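Imidazoleglycerol-phosphate dehydratase (Staphylococcus aureus subsp. aureus, PDB 2AE8) catalyses the manganese-dependent dehydration of D-erythro-1-(imidazol-4-yl)glycerol 3-phosphate to 3-(imidazol-4-yl)-2-oxopropyl phosphate, the sixth step of histidine biosynthesis. Local coordinates at residues I45-D49 / L104-M108; S52-T58 / S77-Q83; T94-I99 / F164-V168; R131-D135 / A196-L201; S147-V153 / G184-I190. All blocks are in the same frame, centred on the assembly; numbering follows the deposited sequence.

Interaction 1 (I45-D49 / L104-M108); sequences ISISD and LLLEM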
# COMPACT_ATOMS: atom_id res chain seq x y z
N ILE B 45 40.13 42.95 1.33
CA ILE B 45 40.16 42.01 0.22
C ILE B 45 40.42 42.70 -1.10
O ILE B 45 39.85 43.75 -1.37
CB ILE B 45 38.83 41.20 0.13
CG1 ILE B 45 38.59 40.44 1.44
CG2 ILE B 45 38.84 40.25 -1.07
CD1 ILE B 45 37.21 39.82 1.60
N SER B 46 41.28 42.09 -1.91
CA SER B 46 41.48 42.51 -3.27
C SER B 46 41.40 41.31 -4.18
O SER B 46 41.84 40.23 -3.82
CB SER B 46 42.85 43.19 -3.46
OG SER B 46 43.91 42.26 -3.26
N ILE B 47 40.88 41.54 -5.38
CA ILE B 47 40.85 40.55 -6.43
C ILE B 47 41.45 41.14 -7.72
O ILE B 47 41.31 42.34 -7.97
CB ILE B 47 39.40 40.03 -6.65
CG1 ILE B 47 39.39 38.75 -7.49
CG2 ILE B 47 38.49 41.12 -7.25
CD1 ILE B 47 38.08 37.95 -7.37
N SER B 48 42.10 40.30 -8.51
CA SER B 48 42.68 40.74 -9.78
C SER B 48 42.72 39.62 -10.81
O SER B 48 43.00 38.48 -10.46
CB SER B 48 44.09 41.28 -9.56
OG SER B 48 44.57 41.91 -10.73
N ASP B 49 42.47 39.96 -12.08
CA ASP B 49 42.53 38.98 -13.18
C ASP B 49 43.91 38.95 -13.82
O ASP B 49 44.05 38.97 -15.04
CB ASP B 49 41.44 39.24 -14.24
CG ASP B 49 41.17 38.01 -15.14
OD1 ASP B 49 41.91 37.00 -15.04
OD2 ASP B 49 40.21 38.04 -15.95
N LEU B 104 33.16 42.71 -5.53
CA LEU B 104 34.37 42.99 -6.32
C LEU B 104 34.27 42.37 -7.70
O LEU B 104 34.68 42.97 -8.70
CB LEU B 104 35.62 42.53 -5.58
CG LEU B 104 35.89 43.28 -4.27
CD1 LEU B 104 37.07 42.63 -3.55
CD2 LEU B 104 36.11 44.81 -4.50
N LEU B 105 33.68 41.17 -7.76
CA LEU B 105 33.46 40.53 -9.06
C LEU B 105 32.58 41.39 -9.94
O LEU B 105 32.83 41.52 -11.15
CB LEU B 105 32.88 39.11 -8.92
CG LEU B 105 33.87 38.00 -8.55
CD1 LEU B 105 33.13 36.63 -8.35
CD2 LEU B 105 34.94 37.88 -9.61
N LEU B 106 31.54 41.97 -9.35
CA LEU B 106 30.62 42.82 -10.12
C LEU B 106 31.40 44.02 -10.68
O LEU B 106 31.28 44.34 -11.86
CB LEU B 106 29.43 43.27 -9.28
CG LEU B 106 28.41 44.16 -10.01
CD1 LEU B 106 27.90 43.54 -11.33
CD2 LEU B 106 27.25 44.52 -9.11
N GLU B 107 32.23 44.64 -9.85
CA GLU B 107 33.08 45.74 -10.31
C GLU B 107 33.95 45.32 -11.48
O GLU B 107 33.97 46.00 -12.51
CB GLU B 107 33.93 46.31 -9.17
CG GLU B 107 33.08 47.08 -8.16
CD GLU B 107 31.98 47.90 -8.84
OE1 GLU B 107 32.30 48.71 -9.75
OE2 GLU B 107 30.79 47.73 -8.47
N MSE B 108 34.58 44.16 -11.36
CA MSE B 108 35.37 43.57 -12.45
C MSE B 108 34.57 43.32 -13.73
O MSE B 108 35.05 43.57 -14.86
CB MSE B 108 36.02 42.27 -11.98
CG MSE B 108 36.82 41.59 -13.06
SE MSE B 108 37.56 39.91 -12.48
CE MSE B 108 38.56 40.54 -10.90
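Ile47 meets three residues of the helix, CG2 serving two of them and CD1 the third. Its CG2 methyl lies 3.6 Å from Leu104 CB, the two side chains sliding past each other in opposite directions. The same methyl also comes within 3.7 Å of Met108 CE, the terminal methyl of a selenomethionine whose chain runs at about a right angle to the isoleucine. CD1, at the end of the other branch, reaches the CD2 methyl of Leu105 at 3.9 Å, again crosswise. Two torsions set this up. With CG1 of Ile47 trans to the backbone N (chi1 -166°), the long branch runs down to Leu105, and the bend at chi3 of Met108 (-56°) folds CE back onto the strand.

Two residues earlier in the strand, Ile45 offers its CG2 methyl to Leu104 CD1 at 3.9 Å, and that leucine methyl also rests 3.7 Å from the Ile45 carbonyl O. The contact is thus carried by apolar groups, and most of the residues that touch are buried.

The second shell keeps the strand in place. Backbone hydrogen bonds tie Ile45 to Lys34 and Ile47 to Tyr32 on one flank, and Ser46 to Asn79 on the other. Tyr32 also touches Met108, while Ser48, whose CB points away from the helix, bonds Met30 O through OG. The segment axes approach to 9.2 Å and cross at -34°. Helix 90-111 lies against the mixed sheet containing strand 43-48, which is helix-on-sheet packing in a beta-alpha-beta sandwich.

Interaction 2 (S52-T58 / S77-Q83); sequences SPSHINT and SLNIEAQ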
# COMPACT_ATOMS: atom_id res chain seq x y z
N SER B 52 49.37 37.27 -10.22
CA SER B 52 50.12 37.53 -8.99
C SER B 52 49.79 36.50 -7.89
O SER B 52 48.69 35.94 -7.88
CB SER B 52 49.81 38.94 -8.50
OG SER B 52 48.41 39.17 -8.53
N PRO B 53 50.74 36.25 -6.97
CA PRO B 53 50.49 35.34 -5.85
C PRO B 53 49.29 35.76 -4.99
O PRO B 53 49.04 36.95 -4.82
CB PRO B 53 51.79 35.40 -5.03
CG PRO B 53 52.51 36.63 -5.51
CD PRO B 53 52.13 36.77 -6.95
N SER B 54 48.56 34.78 -4.47
CA SER B 54 47.43 35.04 -3.59
C SER B 54 47.85 34.86 -2.15
O SER B 54 48.65 33.99 -1.85
CB SER B 54 46.26 34.08 -3.89
OG SER B 54 45.64 34.41 -5.12
N HIS B 55 47.31 35.70 -1.28
CA HIS B 55 47.54 35.57 0.15
C HIS B 55 46.19 35.51 0.85
O HIS B 55 45.50 36.52 0.94
CB HIS B 55 48.37 36.74 0.71
CG HIS B 55 48.30 36.87 2.20
ND1 HIS B 55 49.14 36.19 3.05
CD2 HIS B 55 47.48 37.61 2.99
CE1 HIS B 55 48.84 36.49 4.30
NE2 HIS B 55 47.84 37.35 4.29
N ILE B 56 45.84 34.33 1.34
CA ILE B 56 44.50 34.14 1.90
C ILE B 56 44.54 33.83 3.40
O ILE B 56 45.00 32.77 3.82
CB ILE B 56 43.72 33.08 1.09
CG1 ILE B 56 43.50 33.60 -0.34
CG2 ILE B 56 42.38 32.76 1.78
CD1 ILE B 56 43.40 32.55 -1.39
N ASN B 57 44.07 34.78 4.18
CA ASN B 57 44.06 34.67 5.63
C ASN B 57 42.68 35.00 6.19
O ASN B 57 42.46 36.10 6.72
CB ASN B 57 45.12 35.59 6.25
CG ASN B 57 45.21 35.44 7.76
OD1 ASN B 57 45.00 34.35 8.30
ND2 ASN B 57 45.52 36.54 8.45
N THR B 58 41.75 34.04 6.06
CA THR B 58 40.36 34.24 6.49
C THR B 58 40.15 33.99 7.98
O THR B 58 39.15 34.43 8.55
CB THR B 58 39.38 33.28 5.76
OG1 THR B 58 39.63 31.93 6.19
CG2 THR B 58 39.55 33.38 4.24
N SER B 77 43.45 36.41 -8.80
CA SER B 77 44.28 36.51 -7.60
C SER B 77 43.47 37.10 -6.47
O SER B 77 42.86 38.16 -6.61
CB SER B 77 45.52 37.36 -7.87
OG SER B 77 46.11 36.96 -9.11
N LEU B 78 43.48 36.41 -5.34
CA LEU B 78 42.80 36.88 -4.16
C LEU B 78 43.78 37.21 -3.06
O LEU B 78 44.70 36.43 -2.78
CB LEU B 78 41.83 35.81 -3.62
CG LEU B 78 40.34 35.92 -3.87
CD1 LEU B 78 39.66 34.69 -3.25
CD2 LEU B 78 39.78 37.20 -3.26
N ASN B 79 43.59 38.35 -2.43
CA ASN B 79 44.29 38.65 -1.21
C ASN B 79 43.31 39.01 -0.13
O ASN B 79 42.57 39.99 -0.25
CB ASN B 79 45.36 39.73 -1.42
CG ASN B 79 46.49 39.23 -2.28
OD1 ASN B 79 47.46 38.68 -1.78
ND2 ASN B 79 46.34 39.35 -3.60
N ILE B 80 43.29 38.20 0.92
CA ILE B 80 42.32 38.37 1.98
C ILE B 80 43.02 38.50 3.31
O ILE B 80 43.85 37.68 3.67
CB ILE B 80 41.30 37.21 2.03
CG1 ILE B 80 40.59 37.05 0.67
CG2 ILE B 80 40.31 37.42 3.17
CD1 ILE B 80 39.58 35.91 0.60
N GLU B 81 42.66 39.55 4.03
CA GLU B 81 43.07 39.69 5.40
C GLU B 81 41.85 39.92 6.26
O GLU B 81 41.17 40.94 6.13
CB GLU B 81 44.09 40.83 5.55
CG GLU B 81 45.51 40.39 5.25
CD GLU B 81 46.09 39.52 6.35
OE1 GLU B 81 45.63 39.64 7.51
OE2 GLU B 81 47.00 38.72 6.07
N ALA B 82 41.55 38.93 7.10
CA ALA B 82 40.40 39.01 7.99
C ALA B 82 40.88 39.09 9.44
O ALA B 82 41.89 38.47 9.80
CB ALA B 82 39.49 37.82 7.79
N GLN B 83 40.17 39.88 10.25
CA GLN B 83 40.47 40.03 11.67
C GLN B 83 39.18 39.93 12.48
O GLN B 83 38.11 40.35 12.01
CB GLN B 83 41.18 41.36 11.97
CG GLN B 83 42.34 41.76 11.03
CD GLN B 83 43.46 40.73 10.95
OE1 GLN B 83 43.97 40.44 9.86
NE2 GLN B 83 43.85 40.17 12.09
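Residues 55-57 and 77-82 pair as parallel neighbours, the two strands of a beta-alpha-beta unit whose connection is helix 61-74; strand 55-57 is the outermost strand of its sheet within the chain. The register matches His55 with Asn79, Ile56 with Ile80 and Asn57 with Glu81. Backbone bonds run from Ile80 N to His55 O (2.8 Å), from Asn57 N to Ile80 O (3.0 Å) and from Ala82 N to Asn57 O (3.0 Å). At the start of the ladder His55 N divides itself weakly between Leu78 O and Asn79 OD1, while Leu78 N bonds the hydroxyl of Ser54 at OG (3.0 Å).

On the face bearing Ile56 and Ile80 the side chains turn toward the helices: Ile80 touches Leu67 and Ile97. The other face is polar. Glu81, bent at chi2 (-73°), folds its carboxylate between His55 and Asn57. Its OE2 lies at the edge of the imidazole, with ring and carboxylate planes only 14° apart, and accepts from His55 NE2; the modelled separation of 2.4 Å is very short and its exact value doubtful. OE1 takes a bond from Asn57 ND2 at 3.2 Å, reached from above the carboxylate plane.

One carboxylate thus links alternate residues of the neighbouring strand, one through each oxygen, and its nearly coplanar placement at the ring edge would probably stabilise positive charge on the imidazole of His55.

Interaction 3 (T94-I99 / F164-V168); sequences TEDIGI and FFRAV. With MG (magnesium ion), chain J.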
# COMPACT_ATOMS: atom_id res chain seq x y z
N THR B 94 32.54 33.74 6.74
CA THR B 94 32.34 33.14 5.42
C THR B 94 31.39 33.96 4.57
O THR B 94 31.68 34.22 3.40
CB THR B 94 31.82 31.69 5.56
OG1 THR B 94 32.75 30.94 6.34
CG2 THR B 94 31.69 31.01 4.21
N GLU B 95 30.27 34.37 5.15
CA GLU B 95 29.29 35.19 4.47
C GLU B 95 29.85 36.56 4.06
O GLU B 95 29.63 37.02 2.94
CB GLU B 95 28.03 35.38 5.33
CG GLU B 95 26.99 36.29 4.67
CD GLU B 95 25.64 36.29 5.37
OE1 GLU B 95 25.49 35.60 6.40
OE2 GLU B 95 24.70 36.98 4.88
N ASP B 96 30.55 37.23 4.98
CA ASP B 96 31.09 38.57 4.69
C ASP B 96 32.16 38.51 3.61
O ASP B 96 32.20 39.35 2.72
CB ASP B 96 31.60 39.25 5.95
CG ASP B 96 30.47 39.61 6.91
OD1 ASP B 96 30.75 39.91 8.09
OD2 ASP B 96 29.29 39.57 6.49
N ILE B 97 33.00 37.48 3.65
CA ILE B 97 33.96 37.23 2.58
C ILE B 97 33.25 36.96 1.23
O ILE B 97 33.65 37.47 0.18
CB ILE B 97 34.95 36.09 2.98
CG1 ILE B 97 35.85 36.58 4.13
CG2 ILE B 97 35.75 35.63 1.78
CD1 ILE B 97 36.83 35.57 4.63
N GLY B 98 32.19 36.16 1.27
CA GLY B 98 31.41 35.89 0.04
C GLY B 98 30.77 37.14 -0.54
O GLY B 98 30.77 37.33 -1.76
N ILE B 99 30.21 37.97 0.33
CA ILE B 99 29.57 39.21 -0.09
C ILE B 99 30.60 40.15 -0.80
O ILE B 99 30.34 40.68 -1.90
CB ILE B 99 28.94 39.92 1.11
CG1 ILE B 99 27.65 39.21 1.56
CG2 ILE B 99 28.69 41.42 0.81
CD1 ILE B 99 27.10 39.73 2.90
N PHE B 164 28.06 30.67 1.35
CA PHE B 164 29.17 31.34 0.65
C PHE B 164 28.80 31.58 -0.81
O PHE B 164 28.94 32.70 -1.31
CB PHE B 164 30.45 30.51 0.71
CG PHE B 164 31.59 31.11 -0.08
CD1 PHE B 164 32.31 32.20 0.44
CD2 PHE B 164 31.91 30.63 -1.33
CE1 PHE B 164 33.34 32.79 -0.28
CE2 PHE B 164 32.95 31.22 -2.08
CZ PHE B 164 33.66 32.30 -1.54
N PHE B 165 28.30 30.54 -1.47
CA PHE B 165 27.92 30.65 -2.87
C PHE B 165 26.75 31.59 -3.14
O PHE B 165 26.76 32.30 -4.16
CB PHE B 165 27.76 29.27 -3.53
CG PHE B 165 29.08 28.61 -3.80
CD1 PHE B 165 29.95 29.14 -4.75
CD2 PHE B 165 29.50 27.52 -3.05
CE1 PHE B 165 31.20 28.56 -4.98
CE2 PHE B 165 30.75 26.92 -3.29
CZ PHE B 165 31.60 27.45 -4.25
N ARG B 166 25.78 31.61 -2.24
CA ARG B 166 24.68 32.57 -2.27
C ARG B 166 25.19 34.01 -2.19
O ARG B 166 24.75 34.87 -2.95
CB ARG B 166 23.67 32.27 -1.16
CG ARG B 166 22.48 33.24 -1.11
CD ARG B 166 21.12 32.52 -1.06
NE ARG B 166 20.86 31.84 0.21
CZ ARG B 166 20.58 30.54 0.33
NH1 ARG B 166 20.35 30.03 1.53
NH2 ARG B 166 20.52 29.75 -0.73
N ALA B 167 26.12 34.26 -1.27
CA ALA B 167 26.70 35.61 -1.08
C ALA B 167 27.47 36.06 -2.33
O ALA B 167 27.29 37.18 -2.81
CB ALA B 167 27.60 35.64 0.17
N VAL B 168 28.30 35.18 -2.88
CA VAL B 168 29.09 35.49 -4.08
C VAL B 168 28.22 35.72 -5.32
O VAL B 168 28.34 36.71 -6.02
CB VAL B 168 30.12 34.38 -4.38
CG1 VAL B 168 30.76 34.59 -5.76
CG2 VAL B 168 31.18 34.28 -3.27
MG MG J . 23.68 34.38 6.86
O HOH W 1 22.58 35.71 5.30
O HOH W 2 23.70 35.44 8.48
O HOH W 3 24.14 33.47 5.25
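Phe164 carries CG trans to its backbone N (chi1 176°), which lays the ring against the helix containing Thr94 and Gly98. Thr94 O then meets the ring edge in plane at CD1 (3.6 Å), and Gly98 CA comes 3.7 Å from CE1. Thr94 CG2 lies across the Phe164 side chain, 3.7 Å from CB. Gly98 is where the two backbones come together: its O sits 3.4 Å from Val168 CA in a CA-H...O contact, and, with no side chain in the way, its carbonyl C meets Ala167 CB at 3.6 Å. The same Ala167 methyl rests 3.5 Å from Ile99 N. Such small residues permit the axes to approach to 7.5 Å at a crossing angle of -28°.

Glu95 points away from this interface with an extended chain (chi1 177°), and its OE1 binds a magnesium ion at 2.2 Å. OE2 accepts a bond from one of the three waters on that ion. His91 and, from a neighbouring subunit, His188 complete six ligands, where manganese, the enzyme's cofactor, is bound in another crystal structure of this protein. One helix thus buries an apolar face against its partner while presenting a carboxylate to a metal shared between subunits.

Interaction 4 (R131-D135 / A196-L201); sequences RVVVD and AFSRAL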
# COMPACT_ATOMS: atom_id res chain seq x y z
N ARG B 131 28.55 19.46 -11.29
CA ARG B 131 28.41 20.34 -12.45
C ARG B 131 28.05 21.73 -11.97
O ARG B 131 27.14 21.89 -11.16
CB ARG B 131 27.34 19.86 -13.43
CG ARG B 131 27.05 20.85 -14.57
CD ARG B 131 25.84 20.47 -15.40
NE ARG B 131 24.61 20.52 -14.62
CZ ARG B 131 23.76 19.50 -14.50
NH1 ARG B 131 24.00 18.35 -15.12
NH2 ARG B 131 22.66 19.64 -13.75
N VAL B 132 28.75 22.73 -12.49
CA VAL B 132 28.37 24.12 -12.22
C VAL B 132 28.24 24.86 -13.54
O VAL B 132 29.10 24.74 -14.42
CB VAL B 132 29.34 24.82 -11.27
CG1 VAL B 132 28.92 26.28 -11.08
CG2 VAL B 132 29.38 24.08 -9.91
N VAL B 133 27.14 25.61 -13.65
CA VAL B 133 26.81 26.40 -14.83
C VAL B 133 26.73 27.84 -14.37
O VAL B 133 25.97 28.15 -13.46
CB VAL B 133 25.41 25.99 -15.43
CG1 VAL B 133 25.02 26.91 -16.58
CG2 VAL B 133 25.43 24.52 -15.90
N VAL B 134 27.54 28.72 -14.97
CA VAL B 134 27.40 30.16 -14.68
C VAL B 134 27.10 31.01 -15.90
O VAL B 134 27.60 30.75 -17.00
CB VAL B 134 28.51 30.80 -13.74
CG1 VAL B 134 29.43 29.78 -13.07
CG2 VAL B 134 29.26 32.01 -14.37
N ASP B 135 26.24 31.99 -15.70
CA ASP B 135 25.92 32.96 -16.72
C ASP B 135 26.16 34.33 -16.10
O ASP B 135 25.47 34.70 -15.14
CB ASP B 135 24.46 32.80 -17.18
CG ASP B 135 24.03 33.86 -18.20
OD1 ASP B 135 24.86 34.72 -18.58
OD2 ASP B 135 22.85 33.85 -18.61
N ALA B 196 34.61 23.31 -9.82
CA ALA B 196 33.72 23.51 -10.96
C ALA B 196 33.23 24.95 -11.06
O ALA B 196 33.20 25.50 -12.15
CB ALA B 196 32.53 22.54 -10.90
N PHE B 197 32.81 25.56 -9.95
CA PHE B 197 32.36 26.94 -10.00
C PHE B 197 33.48 27.88 -10.50
O PHE B 197 33.24 28.73 -11.35
CB PHE B 197 31.91 27.43 -8.62
CG PHE B 197 31.58 28.91 -8.59
CD1 PHE B 197 30.36 29.38 -9.07
CD2 PHE B 197 32.52 29.84 -8.12
CE1 PHE B 197 30.05 30.74 -9.06
CE2 PHE B 197 32.23 31.20 -8.12
CZ PHE B 197 30.99 31.66 -8.58
N SER B 198 34.68 27.71 -9.94
CA SER B 198 35.84 28.55 -10.28
C SER B 198 36.15 28.45 -11.76
O SER B 198 36.37 29.46 -12.42
CB SER B 198 37.07 28.09 -9.52
OG SER B 198 36.82 28.08 -8.14
N ARG B 199 36.20 27.22 -12.27
CA ARG B 199 36.53 27.00 -13.65
C ARG B 199 35.46 27.56 -14.57
O ARG B 199 35.78 28.22 -15.54
CB ARG B 199 36.74 25.52 -13.94
CG ARG B 199 38.04 24.97 -13.37
CD ARG B 199 38.63 23.97 -14.32
NE ARG B 199 40.09 24.03 -14.26
CZ ARG B 199 40.91 23.87 -15.30
NH1 ARG B 199 40.43 23.62 -16.52
NH2 ARG B 199 42.20 23.95 -15.10
N ALA B 200 34.19 27.30 -14.25
CA ALA B 200 33.07 27.83 -15.02
C ALA B 200 33.09 29.36 -15.04
O ALA B 200 32.85 29.98 -16.08
CB ALA B 200 31.72 27.34 -14.44
N LEU B 201 33.33 29.96 -13.87
CA LEU B 201 33.47 31.41 -13.77
C LEU B 201 34.63 31.91 -14.63
O LEU B 201 34.44 32.80 -15.45
CB LEU B 201 33.65 31.88 -12.32
CG LEU B 201 33.83 33.39 -12.13
CD1 LEU B 201 32.60 34.18 -12.55
CD2 LEU B 201 34.24 33.73 -10.71
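Strand 131-135 and helix 196-201 pass at a crossing angle of -34°, their segment axes 7.4 Å apart at closest, and the CA atoms of Val132 and Phe197 face each other at 5.4 Å. Val132 straddles the Ala196-Phe197 step with its two methyls. CG2 touches the Ala196 methyl CB at 3.6 Å, while CG1, trans to the valine's backbone N (chi1 178°), is laid 3.7 Å from Phe197 CA and at the edge of the Phe197 ring, near its plane. Two residues on, Val134 turns toward the same helix: its CG1 rests 3.6 Å from Ala200 CB and about as far from Phe197 CD1 (4.1 Å) as from Leu201 N. Val134 is modelled close to an eclipsed chi1 (-10°), so the precise setting of its methyls deserves some caution. The Ala200 methyl also lies 3.7 Å from the carbonyl O of Val132.

This is helix-on-sheet packing in a beta-alpha-beta sandwich fold: helix 186-205 lies on strand 128-135 and also reaches strand 118-125 through Ala196 and Arg199, and the alanines at 196 and 200, one helical turn apart, let the backbone come down on the valines. Arg131, Val133 and Asp135 turn to the other face of the sheet, where Pro124 and Tyr122 of a neighbouring subunit pack against them. Asp135 forms a salt bridge with Arg117 of the same chain, a residue assigned by similarity to substrate binding. Phe197 also meets the ring of Phe165 edge-to-face and touches Val168, and Leu201 and Phe197 both reach Phe70 of helix 61-74.

Interaction 5 (S147-V153 / G184-I190); sequences SLSKEKV and GNTHHEI. With MG (magnesium ion), chain L; MG (magnesium ion), chain T.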
# COMPACT_ATOMS: atom_id res chain seq x y z
N SER B 147 23.11 17.92 -1.64
CA SER B 147 22.94 17.46 -0.27
C SER B 147 24.27 16.89 0.15
O SER B 147 24.67 15.81 -0.30
CB SER B 147 21.87 16.37 -0.19
OG SER B 147 20.64 16.86 -0.70
N LEU B 148 24.97 17.62 1.01
CA LEU B 148 26.31 17.21 1.42
C LEU B 148 26.22 16.11 2.47
O LEU B 148 25.29 16.12 3.28
CB LEU B 148 27.07 18.42 1.94
CG LEU B 148 27.15 19.58 0.95
CD1 LEU B 148 27.78 20.80 1.61
CD2 LEU B 148 27.94 19.21 -0.35
N SER B 149 27.18 15.19 2.46
CA SER B 149 27.08 13.95 3.24
C SER B 149 27.25 14.06 4.75
O SER B 149 26.74 13.21 5.47
CB SER B 149 28.01 12.86 2.69
OG SER B 149 27.73 12.64 1.32
N LYS B 150 27.95 15.09 5.23
CA LYS B 150 28.21 15.22 6.67
C LYS B 150 27.95 16.66 7.12
O LYS B 150 27.96 17.58 6.31
CB LYS B 150 29.66 14.79 6.99
CG LYS B 150 29.99 13.31 6.73
CD LYS B 150 29.32 12.41 7.74
CE LYS B 150 29.59 10.92 7.48
NZ LYS B 150 28.87 10.46 6.26
N GLU B 151 27.69 16.85 8.40
CA GLU B 151 27.36 18.18 8.92
C GLU B 151 28.62 19.05 9.09
O GLU B 151 28.55 20.28 9.12
CB GLU B 151 26.60 18.04 10.26
CG GLU B 151 25.32 17.18 10.16
CD GLU B 151 24.32 17.42 11.29
OE1 GLU B 151 24.69 18.08 12.29
OE2 GLU B 151 23.15 16.97 11.18
N LYS B 152 29.77 18.38 9.20
CA LYS B 152 31.06 19.05 9.34
C LYS B 152 32.14 18.37 8.52
O LYS B 152 32.12 17.15 8.33
CB LYS B 152 31.52 19.06 10.80
CG LYS B 152 30.73 20.06 11.69
CD LYS B 152 31.40 20.27 13.05
CE LYS B 152 30.47 20.96 14.05
NZ LYS B 152 30.50 22.45 13.97
N VAL B 153 33.09 19.18 8.04
CA VAL B 153 34.38 18.67 7.60
C VAL B 153 35.41 19.30 8.52
O VAL B 153 35.56 20.53 8.57
CB VAL B 153 34.69 19.01 6.12
CG1 VAL B 153 33.90 18.11 5.20
CG2 VAL B 153 34.35 20.46 5.82
N GLY B 184 29.43 11.30 -1.86
CA GLY B 184 29.83 10.22 -0.97
C GLY B 184 30.73 10.75 0.13
O GLY B 184 30.45 10.54 1.30
N ASN B 185 31.82 11.42 -0.25
CA ASN B 185 32.76 12.04 0.70
C ASN B 185 32.55 13.55 0.68
O ASN B 185 32.57 14.16 -0.39
CB ASN B 185 34.22 11.66 0.39
CG ASN B 185 35.21 12.31 1.35
OD1 ASN B 185 35.60 13.46 1.18
ND2 ASN B 185 35.62 11.56 2.37
N THR B 186 32.31 14.14 1.85
CA THR B 186 31.91 15.53 1.97
C THR B 186 33.04 16.49 1.54
O THR B 186 32.77 17.51 0.93
CB THR B 186 31.47 15.86 3.40
OG1 THR B 186 30.52 14.87 3.83
CG2 THR B 186 30.80 17.23 3.48
N HIS B 187 34.28 16.15 1.89
CA HIS B 187 35.43 16.97 1.47
C HIS B 187 35.48 17.01 -0.07
O HIS B 187 35.61 18.08 -0.66
CB HIS B 187 36.74 16.41 2.06
CG HIS B 187 37.92 17.29 1.84
ND1 HIS B 187 38.56 17.96 2.87
CD2 HIS B 187 38.57 17.64 0.70
CE1 HIS B 187 39.56 18.67 2.37
NE2 HIS B 187 39.60 18.49 1.06
N HIS B 188 35.32 15.85 -0.70
CA HIS B 188 35.30 15.73 -2.15
C HIS B 188 34.14 16.50 -2.75
O HIS B 188 34.27 17.11 -3.82
CB HIS B 188 35.18 14.26 -2.56
CG HIS B 188 36.40 13.45 -2.29
ND1 HIS B 188 36.44 12.09 -2.48
CD2 HIS B 188 37.63 13.80 -1.82
CE1 HIS B 188 37.65 11.64 -2.16
NE2 HIS B 188 38.38 12.66 -1.76
N GLU B 189 32.99 16.45 -2.08
CA GLU B 189 31.78 17.09 -2.57
C GLU B 189 31.98 18.60 -2.65
O GLU B 189 31.71 19.22 -3.67
CB GLU B 189 30.60 16.77 -1.64
CG GLU B 189 29.99 15.37 -1.83
CD GLU B 189 29.10 14.94 -0.66
OE1 GLU B 189 28.87 15.74 0.29
OE2 GLU B 189 28.67 13.78 -0.66
N ILE B 190 32.42 19.19 -1.55
CA ILE B 190 32.68 20.61 -1.50
C ILE B 190 33.80 21.02 -2.47
O ILE B 190 33.69 22.02 -3.17
CB ILE B 190 33.02 21.02 -0.06
CG1 ILE B 190 31.82 20.71 0.85
CG2 ILE B 190 33.36 22.51 -0.02
CD1 ILE B 190 32.16 20.72 2.35
MG MG L . 41.12 19.16 -0.64
MG MG T . 40.51 12.65 -1.31
O HOH W 4 25.81 13.93 -1.47
O HOH W 5 30.55 10.88 3.99
O HOH W 6 40.95 15.07 -1.72
O HOH W 7 40.38 10.50 -0.73
O HOH W 8 41.05 11.59 -3.07
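Ser149 is held by Glu189 through both carboxylate oxygens: its backbone N donates to the syn lone pair of OE1 (2.8 Å, 153° at the hydrogen), and its OG donates to OE2 at 2.5 Å, a very short modelled distance. OE2 also accepts on its anti side from Gly184 N (2.9 Å), so the carboxylate pins loop 147-151 to the N-terminal end of helix 186-205. Asn185 is the N-cap there, its OD1 taking His188 N in the carbonyl plane. Water 4 joins Ser147 O to Glu189 OE2, and water 5 links Lys150 NZ to Gly184 O.

The same first turn also carries metal ligands. His187 NE2 binds one magnesium ion at 2.4 Å, shared with Glu191 and with His92 of a neighbouring subunit. His188 NE2 binds a second ion at 2.2 Å, His91 and Glu95 of that subunit completing the protein ligands.

Beside these bonds, Leu148 CD2 touches Glu189 CB, and Val153 CG1 packs obliquely on the Thr186 methyl CG2 (3.7 Å). Val153 CG2 and Ile190 CD1 meet tip to tip at 4.1 Å.

Interactions 1 and 2 share the first mixed sheet, their centres about 12 Å apart, and are joined by backbone bonds between strands 43-48 and 77-82. Interaction 4 lies on the second mixed sheet, across the chain's centre from interaction 2 and about 22 Å away between centres. Between them sits interaction 3, which shares helix 90-111 with interaction 1; the two alternate along the chain. Interactions 3 and 4 touch through helices 159-171 and 186-205, centres about 16 Å apart. Interaction 5 shares helix 186-205 with interaction 4; its centre lies about 29 Å from that of interaction 1. Two sheets thus enclose a helical layer whose ends bring metal ligands to subunit interfaces in the 24-chain assembly.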